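Putative phosphohydrolase (Shewanella amazonensis, PDB 3M1T) is of unproven function but, as an HDOD-domain protein of the HD phosphodiesterase clan, may be a phosphohydrolase or act in signal transduction. Local coordinates at residues A5-K10 with L174-A179; P96-F101 with I145-P150; A154-A159 with L168-L173. All coordinates share one frame; numbering follows the deposited sequence. Where two conformers were deposited one is given.

Contact 1. Residues A5-K10 with L174-A179; sequences AALLQK and LGYDNA
Apolar packing centres on Y176, whose ring is met by three residues of 5-10. L7 has CG anti to its backbone N (chi1 180°), which sends CD1 across the base of the tyrosine at about a right angle, 3.9 Å from Y176 CG. Farther out on the ring, K10 CG lies 3.7 Å from Y176 CE2 and K10 CD 3.4 Å from Y176 OH; the lysine chain bends at chi2 and chi3 and so crosses the phenol end. A6 touches backbone oxygens: its CB sits 3.6 Å from L174 O and 3.7 Å from G175 O. G175 leaves the helix with positive phi (87°), and a CB there would clash with A6 CB. L174 CB, from the tyrosine's own segment, lies over one face of the ring, offset toward its rim.

Polar contact across the segments runs through water. K10 NZ donates to a water at 3.0 Å, and Y176 OH is hydrogen-bonded to the same water at 2.7 Å, while the ammonium also forms a salt bridge with E13. D177 is the N-cap of helix 178-188; its OD1 accepts a weak bond from A179 N and a hydrogen bond from E180 N.

With no direct hydrogen bond between them, the short N-terminal helix is held to the 174-179 connection by van der Waals packing and one water bridge; the lysine's charge is probably balanced mainly by E13.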
loop_
_atom_site.group_PDB
_atom_site.type_symbol
_atom_site.label_atom_id
_atom_site.label_comp_id
_atom_site.label_asym_id
_atom_site.label_seq_id
_atom_site.Cartn_x
_atom_site.Cartn_y
_atom_site.Cartn_z
ATOM N N ALA A 5 -17.733 12.026 -12.298
ATOM C CA ALA A 5 -17.555 11.951 -13.734
ATOM C C ALA A 5 -16.100 12.052 -14.143
ATOM O O ALA A 5 -15.648 11.349 -15.036
ATOM C CB ALA A 5 -18.391 13.047 -14.460
ATOM N N ALA A 6 -15.371 12.973 -13.518
ATOM C CA ALA A 6 -13.984 13.180 -13.874
ATOM C C ALA A 6 -13.137 11.944 -13.593
ATOM O O ALA A 6 -12.241 11.649 -14.358
ATOM C CB ALA A 6 -13.420 14.395 -13.081
ATOM N N LEU A 7 -13.441 11.239 -12.510
ATOM C CA LEU A 7 -12.720 10.032 -12.113
ATOM C C LEU A 7 -13.086 8.910 -13.082
ATOM O O LEU A 7 -12.212 8.230 -13.597
ATOM C CB LEU A 7 -13.027 9.644 -10.659
ATOM C CG LEU A 7 -12.332 8.395 -10.150
ATOM C CD1 LEU A 7 -10.787 8.616 -10.098
ATOM C CD2 LEU A 7 -12.868 7.912 -8.745
ATOM N N LEU A 8 -14.366 8.768 -13.345
ATOM C CA LEU A 8 -14.812 7.676 -14.233
ATOM C C LEU A 8 -14.255 7.813 -15.661
ATOM O O LEU A 8 -14.082 6.775 -16.358
ATOM C CB LEU A 8 -16.324 7.547 -14.189
ATOM C CG LEU A 8 -16.930 7.140 -12.861
ATOM C CD1 LEU A 8 -18.480 7.084 -13.077
ATOM C CD2 LEU A 8 -16.341 5.756 -12.411
ATOM N N GLN A 9 -13.937 9.038 -16.101
ATOM C CA GLN A 9 -13.329 9.211 -17.400
ATOM C C GLN A 9 -11.959 8.552 -17.504
ATOM O O GLN A 9 -11.419 8.448 -18.610
ATOM C CB GLN A 9 -13.237 10.698 -17.748
ATOM C CG GLN A 9 -14.516 11.447 -17.492
ATOM C CD GLN A 9 -15.690 10.800 -18.166
ATOM O OE1 GLN A 9 -15.666 10.653 -19.386
ATOM N NE2 GLN A 9 -16.720 10.381 -17.391
ATOM N N LYS A 10 -11.363 8.174 -16.366
ATOM C CA LYS A 10 -10.076 7.505 -16.349
ATOM C C LYS A 10 -10.112 5.994 -16.496
ATOM O O LYS A 10 -9.069 5.363 -16.679
ATOM C CB LYS A 10 -9.297 7.809 -15.050
ATOM C CG LYS A 10 -9.107 9.285 -14.745
ATOM C CD LYS A 10 -8.141 9.891 -15.763
ATOM C CE LYS A 10 -8.822 10.680 -16.803
ATOM N NZ LYS A 10 -7.725 11.208 -17.782
ATOM N N LEU A 174 -7.728 18.252 -11.946
ATOM C CA LEU A 174 -8.072 16.947 -12.510
ATOM C C LEU A 174 -9.511 16.529 -12.235
ATOM O O LEU A 174 -10.018 15.685 -12.963
ATOM C CB LEU A 174 -7.176 15.864 -11.933
ATOM C CG LEU A 174 -5.660 16.040 -12.181
ATOM C CD1 LEU A 174 -4.872 15.045 -11.305
ATOM C CD2 LEU A 174 -5.336 15.943 -13.652
ATOM N N GLY A 175 -10.112 17.025 -11.167
ATOM C CA GLY A 175 -11.451 16.642 -10.761
ATOM C C GLY A 175 -11.475 15.405 -9.863
ATOM O O GLY A 175 -12.576 14.913 -9.489
ATOM N N TYR A 176 -10.307 14.875 -9.496
ATOM C CA TYR A 176 -10.186 13.786 -8.550
ATOM C C TYR A 176 -8.810 13.885 -7.935
ATOM O O TYR A 176 -7.976 14.675 -8.452
ATOM C CB TYR A 176 -10.362 12.421 -9.294
ATOM C CG TYR A 176 -9.401 12.208 -10.412
ATOM C CD1 TYR A 176 -8.109 11.805 -10.143
ATOM C CD2 TYR A 176 -9.708 12.544 -11.718
ATOM C CE1 TYR A 176 -7.227 11.673 -11.149
ATOM C CE2 TYR A 176 -8.812 12.373 -12.769
ATOM C CZ TYR A 176 -7.547 11.977 -12.462
ATOM O OH TYR A 176 -6.636 11.851 -13.489
ATOM N N ASP A 177 -8.552 13.131 -6.864
ATOM C CA ASP A 177 -7.222 13.138 -6.251
ATOM C C ASP A 177 -6.536 11.779 -6.308
ATOM O O ASP A 177 -7.071 10.789 -6.872
ATOM C CB ASP A 177 -7.198 13.680 -4.838
ATOM C CG ASP A 177 -7.980 12.860 -3.847
ATOM O OD1 ASP A 177 -8.082 11.636 -3.996
ATOM O OD2 ASP A 177 -8.535 13.468 -2.882
ATOM N N ASN A 178 -5.304 11.773 -5.817
ATOM C CA ASN A 178 -4.481 10.561 -5.947
ATOM C C ASN A 178 -5.045 9.345 -5.159
ATOM O O ASN A 178 -4.835 8.190 -5.568
ATOM C CB ASN A 178 -3.039 10.855 -5.567
ATOM C CG ASN A 178 -2.870 11.094 -4.115
ATOM O OD1 ASN A 178 -2.662 10.177 -3.378
ATOM N ND2 ASN A 178 -2.972 12.392 -3.661
ATOM N N ALA A 179 -5.771 9.602 -4.091
ATOM C CA ALA A 179 -6.375 8.562 -3.291
ATOM C C ALA A 179 -7.518 7.924 -4.101
ATOM O O ALA A 179 -7.691 6.680 -4.134
ATOM C CB ALA A 179 -6.855 9.049 -1.903
HETATM O O HOH W 1 -6.863 13.223 -15.776
#

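Contact 2. Residues P96-F101 with I145-P150; sequences PKVEGF and IVNGDP
V98 and V146 share a rotamer, CG1 anti to the backbone N (chi1 177° and 172°), and these two CG1 methyls meet as the side chains cross obliquely. F101 has CG anti to its carbonyl carbon (chi1 -73°), so its ring reaches V146 tip to tip. The closest apolar pair is V98 CG1 with V146 CG1 at 3.3 Å, tighter than usual van der Waals contact. The other branch of V146 is used on the ring: CG2 lies at the edge of F101, near its plane, 3.7 Å from CE1. V146 CG1 also comes within 3.7 Å of E99 O.

N147, one residue along the helix, turns its amide against V98. Its ND2 stands 3.2 Å from V98 CG1, and its OD1 lies 3.5 Å from K97 O, two oxygens that form no bond. The loop is shaped by a type II beta turn from V98 to F101, closed by F101 N to V98 O at 3.1 Å, with G100 at positive phi; this turn brings V98 and F101 to bear on V146 together. The contact thus lays the loop between helices 79-94 and 103-124 on the C-terminal end of helix 140-148, where V98 and F101 also touch L143.

No hydrogen bond joins the segments, so their fit depends on the shape of branched and aromatic carbons, with the N147 amide set against V98 methyls.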
loop_
_atom_site.group_PDB
_atom_site.type_symbol
_atom_site.label_atom_id
_atom_site.label_comp_id
_atom_site.label_asym_id
_atom_site.label_seq_id
_atom_site.Cartn_x
_atom_site.Cartn_y
_atom_site.Cartn_z
ATOM N N PRO A 96 5.638 0.658 -13.668
ATOM C CA PRO A 96 6.778 1.120 -14.490
ATOM C C PRO A 96 7.626 2.191 -13.824
ATOM O O PRO A 96 7.259 2.687 -12.742
ATOM C CB PRO A 96 6.096 1.732 -15.721
ATOM C CG PRO A 96 4.736 2.150 -15.242
ATOM C CD PRO A 96 4.323 1.095 -14.234
ATOM N N LYS A 97 8.759 2.527 -14.446
ATOM C CA LYS A 97 9.478 3.731 -14.028
ATOM C C LYS A 97 8.497 4.916 -14.172
ATOM O O LYS A 97 7.577 4.915 -15.023
ATOM C CB LYS A 97 10.807 3.901 -14.804
ATOM C CG LYS A 97 11.811 2.739 -14.524
ATOM C CD LYS A 97 13.286 3.107 -14.685
ATOM C CE LYS A 97 14.206 1.991 -14.133
ATOM N NZ LYS A 97 15.684 2.217 -14.379
ATOM N N VAL A 98 8.679 5.873 -13.268
ATOM C CA VAL A 98 7.921 7.099 -13.250
ATOM C C VAL A 98 8.929 8.177 -13.067
ATOM O O VAL A 98 9.716 8.150 -12.100
ATOM C CB VAL A 98 6.865 7.100 -12.075
ATOM C CG1 VAL A 98 6.105 8.422 -11.990
ATOM C CG2 VAL A 98 5.905 5.965 -12.221
ATOM N N GLU A 99 8.923 9.156 -13.980
ATOM C CA GLU A 99 9.835 10.308 -13.893
ATOM C C GLU A 99 9.787 10.914 -12.512
ATOM O O GLU A 99 8.707 11.109 -11.942
ATOM C CB GLU A 99 9.492 11.391 -14.934
ATOM C CG GLU A 99 10.118 12.797 -14.688
ATOM C CD GLU A 99 11.622 12.879 -14.972
ATOM O OE1 GLU A 99 12.162 11.910 -15.471
ATOM O OE2 GLU A 99 12.248 13.917 -14.684
ATOM N N GLY A 100 10.965 11.219 -11.974
ATOM C CA GLY A 100 11.090 11.839 -10.673
ATOM C C GLY A 100 10.961 10.928 -9.458
ATOM O O GLY A 100 10.968 11.418 -8.315
ATOM N N PHE A 101 10.845 9.622 -9.673
ATOM C CA PHE A 101 10.751 8.690 -8.558
ATOM C C PHE A 101 11.852 7.688 -8.616
ATOM O O PHE A 101 12.127 7.141 -9.667
ATOM C CB PHE A 101 9.414 7.928 -8.580
ATOM C CG PHE A 101 8.262 8.776 -8.172
ATOM C CD1 PHE A 101 7.614 9.561 -9.110
ATOM C CD2 PHE A 101 7.843 8.820 -6.852
ATOM C CE1 PHE A 101 6.550 10.384 -8.737
ATOM C CE2 PHE A 101 6.772 9.632 -6.472
ATOM C CZ PHE A 101 6.143 10.422 -7.418
ATOM N N ILE A 145 -0.927 9.591 -11.539
ATOM C CA ILE A 145 -1.090 11.014 -11.910
ATOM C C ILE A 145 0.138 11.555 -12.639
ATOM O O ILE A 145 0.034 12.250 -13.674
ATOM C CB ILE A 145 -1.506 11.865 -10.752
ATOM C CG1 ILE A 145 -2.940 11.496 -10.294
ATOM C CG2 ILE A 145 -1.404 13.404 -11.114
ATOM C CD1 ILE A 145 -3.343 12.173 -9.100
ATOM N N VAL A 146 1.312 11.238 -12.127
ATOM C CA VAL A 146 2.556 11.666 -12.810
ATOM C C VAL A 146 2.639 11.102 -14.209
ATOM O O VAL A 146 2.979 11.811 -15.170
ATOM C CB VAL A 146 3.789 11.270 -11.984
ATOM C CG1 VAL A 146 5.130 11.524 -12.791
ATOM C CG2 VAL A 146 3.787 12.025 -10.669
ATOM N N ASN A 147 2.319 9.820 -14.366
ATOM C CA ASN A 147 2.376 9.217 -15.682
ATOM C C ASN A 147 1.281 9.619 -16.631
ATOM O O ASN A 147 1.531 9.764 -17.817
ATOM C CB ASN A 147 2.516 7.721 -15.538
ATOM C CG ASN A 147 4.001 7.324 -15.398
ATOM O OD1 ASN A 147 4.391 6.214 -15.738
ATOM N ND2 ASN A 147 4.837 8.267 -14.934
ATOM N N GLY A 148 0.083 9.846 -16.109
ATOM C CA GLY A 148 -1.052 10.138 -16.941
ATOM C C GLY A 148 -1.246 11.572 -17.246
ATOM O O GLY A 148 -1.723 11.912 -18.312
ATOM N N ASP A 149 -0.786 12.433 -16.333
ATOM C CA ASP A 149 -0.959 13.872 -16.482
ATOM C C ASP A 149 0.348 14.584 -16.089
ATOM O O ASP A 149 0.395 15.331 -15.090
ATOM C CB ASP A 149 -2.141 14.337 -15.646
ATOM C CG ASP A 149 -3.474 13.989 -16.301
ATOM O OD1 ASP A 149 -3.832 14.669 -17.286
ATOM O OD2 ASP A 149 -4.070 13.025 -15.849
ATOM N N PRO A 150 1.414 14.342 -16.870
ATOM C CA PRO A 150 2.730 14.856 -16.422
ATOM C C PRO A 150 2.789 16.355 -16.194
ATOM O O PRO A 150 3.408 16.830 -15.187
ATOM C CB PRO A 150 3.685 14.413 -17.525
ATOM C CG PRO A 150 2.889 13.716 -18.534
ATOM C CD PRO A 150 1.509 13.523 -18.090
#

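Contact 3. Residues A154-A159 with L168-L173; sequences ATISAA and LMEKEL
I156 and selenomethionine M169 lie at the middle of this helix pair, their CA atoms being the nearest across it at 6.2 Å. The two side chains slide past each other in opposite directions, putting I156 CG2 3.8 Å from M169 CB. The two branches of I156 serve three neighbours: CG2 meets M169, while the longer branch touches L173 and E170. I156 CG1 lies 3.9 Å from L173 CD1, and I156 CD1 reaches over to E170 CG at 3.7 Å, crossing that chain at about a right angle. M169 bends at chi2 and chi3 (-71° and -60°), which curls its CE methyl onto A159 CB; at 3.5 Å this carbon pair is tighter than usual contact, with SE behind it. T155 CG2 adds a looser touch on L173 CD1.

The pair is a helical hairpin within the all-helical HDOD domain: helix 150-161 turns back into helix 166-174, the short segments running at 140° to each other with axes 10.0 Å apart at closest approach. M169 and L173 are four residues apart, one turn, and so present a common ridge to I156.

Beyond the apolar layer, polar groups are held from elsewhere. T155 OG1 bonds to A151 O of its own helix, and E170 continues extended beyond CG, so that OE1 accepts from N178 ND2, giving this buried carboxylate a partner. S157 OG bonds R166 NH1 near the start of the second helix, and the connecting A164 rests against both A159 and M169.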
loop_
_atom_site.group_PDB
_atom_site.type_symbol
_atom_site.label_atom_id
_atom_site.label_comp_id
_atom_site.label_asym_id
_atom_site.label_seq_id
_atom_site.Cartn_x
_atom_site.Cartn_y
_atom_site.Cartn_z
ATOM N N ALA A 154 3.401 18.258 -12.524
ATOM C CA ALA A 154 4.469 19.185 -12.263
ATOM C C ALA A 154 3.963 20.552 -11.739
ATOM O O ALA A 154 4.517 21.168 -10.812
ATOM C CB ALA A 154 5.313 19.412 -13.561
ATOM N N THR A 155 2.887 21.017 -12.369
ATOM C CA THR A 155 2.242 22.267 -11.944
ATOM C C THR A 155 1.772 22.150 -10.507
ATOM O O THR A 155 1.942 23.101 -9.699
ATOM C CB THR A 155 1.099 22.594 -12.901
ATOM O OG1 THR A 155 1.684 22.833 -14.195
ATOM C CG2 THR A 155 0.329 23.853 -12.420
ATOM N N ILE A 156 1.246 20.980 -10.158
ATOM C CA ILE A 156 0.780 20.762 -8.774
ATOM C C ILE A 156 1.948 20.782 -7.813
ATOM O O ILE A 156 1.915 21.412 -6.769
ATOM C CB ILE A 156 -0.036 19.464 -8.645
ATOM C CG1 ILE A 156 -1.375 19.602 -9.399
ATOM C CG2 ILE A 156 -0.261 19.110 -7.172
ATOM C CD1 ILE A 156 -2.206 18.396 -9.503
ATOM N N SER A 157 3.031 20.081 -8.170
ATOM C CA SER A 157 4.210 20.058 -7.281
ATOM C C SER A 157 4.800 21.418 -7.057
ATOM O O SER A 157 5.206 21.758 -5.945
ATOM C CB SER A 157 5.264 19.089 -7.798
ATOM O OG SER A 157 4.763 17.767 -7.671
ATOM N N ALA A 158 4.790 22.255 -8.087
ATOM C CA ALA A 158 5.288 23.618 -7.909
ATOM C C ALA A 158 4.408 24.409 -6.924
ATOM O O ALA A 158 4.933 25.141 -6.061
ATOM C CB ALA A 158 5.389 24.343 -9.278
ATOM N N ALA A 159 3.089 24.237 -7.039
ATOM C CA ALA A 159 2.128 24.915 -6.125
ATOM C C ALA A 159 2.314 24.402 -4.678
ATOM O O ALA A 159 2.300 25.166 -3.723
ATOM C CB ALA A 159 0.651 24.729 -6.594
ATOM N N LEU A 168 -5.995 18.831 -2.690
ATOM C CA LEU A 168 -6.908 19.856 -3.154
ATOM C C LEU A 168 -6.529 20.362 -4.537
ATOM O O LEU A 168 -7.401 20.588 -5.375
ATOM C CB LEU A 168 -7.005 20.994 -2.168
ATOM C CG LEU A 168 -7.558 20.650 -0.769
ATOM C CD1 LEU A 168 -7.716 21.828 0.193
ATOM C CD2 LEU A 168 -8.914 19.972 -0.968
HETATM N N MSE A 169 -5.218 20.560 -4.779
HETATM C CA MSE A 169 -4.773 20.899 -6.123
HETATM C C MSE A 169 -5.151 19.895 -7.193
HETATM O O MSE A 169 -5.569 20.260 -8.271
HETATM C CB MSE A 169 -3.265 21.108 -6.118
HETATM C CG MSE A 169 -2.830 22.375 -5.478
HETATM SE SE MSE A 169 -3.239 24.007 -6.472
HETATM C CE MSE A 169 -2.233 23.579 -8.103
ATOM N N GLU A 170 -5.005 18.607 -6.880
ATOM C CA GLU A 170 -5.414 17.569 -7.789
ATOM C C GLU A 170 -6.915 17.663 -8.108
ATOM O O GLU A 170 -7.301 17.611 -9.280
ATOM C CB GLU A 170 -5.076 16.199 -7.180
ATOM C CG GLU A 170 -3.562 15.888 -7.218
ATOM C CD GLU A 170 -3.124 14.755 -6.283
ATOM O OE1 GLU A 170 -3.957 14.213 -5.508
ATOM O OE2 GLU A 170 -1.912 14.406 -6.316
ATOM N N LYS A 171 -7.752 17.809 -7.083
ATOM C CA LYS A 171 -9.167 18.030 -7.360
ATOM C C LYS A 171 -9.482 19.194 -8.242
ATOM O O LYS A 171 -10.281 19.105 -9.147
ATOM C CB LYS A 171 -10.060 17.969 -6.104
ATOM C CG LYS A 171 -10.940 16.715 -6.159
ATOM C CD LYS A 171 -11.588 16.347 -4.852
ATOM C CE LYS A 171 -11.581 14.827 -4.631
ATOM N NZ LYS A 171 -12.883 14.320 -4.031
ATOM N N GLU A 172 -8.798 20.314 -8.018
ATOM C CA GLU A 172 -9.012 21.454 -8.835
ATOM C C GLU A 172 -8.679 21.215 -10.258
ATOM O O GLU A 172 -9.472 21.621 -11.102
ATOM C CB GLU A 172 -8.189 22.685 -8.361
ATOM C CG GLU A 172 -8.603 23.262 -7.020
ATOM C CD GLU A 172 -8.115 24.670 -6.753
ATOM O OE1 GLU A 172 -7.586 25.275 -7.692
ATOM O OE2 GLU A 172 -8.348 25.160 -5.620
ATOM N N LEU A 173 -7.496 20.654 -10.573
ATOM C CA LEU A 173 -7.032 20.593 -11.936
ATOM C C LEU A 173 -7.452 19.310 -12.679
ATOM O O LEU A 173 -7.493 19.309 -13.898
ATOM C CB LEU A 173 -5.505 20.735 -11.972
ATOM C CG LEU A 173 -5.013 22.109 -11.518
ATOM C CD1 LEU A 173 -3.470 22.135 -11.546
ATOM C CD2 LEU A 173 -5.601 23.162 -12.416
#

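How the contacts relate
Contact 3 lies on the same side of the chain's centre as contact 1 and as contact 2; centres are about 16 Å apart for contacts 1 and 2, about 13 Å for contacts 1 and 3 and about 14 Å for contacts 2 and 3. Along the chain, contacts 2 and 3 follow in series, both nested inside the long loop that contact 1 closes from the N terminus. Successive helices join them: 140-148 leads to 150-161, then 166-174 and 178-188. L174 CD1 packs on I145 CG2 at 3.8 Å, while I145 CD1 touches N178 CA and E170 CD. The 5-8 helix and the 96-101 loop thus meet a run of consecutive helices, 140-148 to 178-188, whose side chains touch one another.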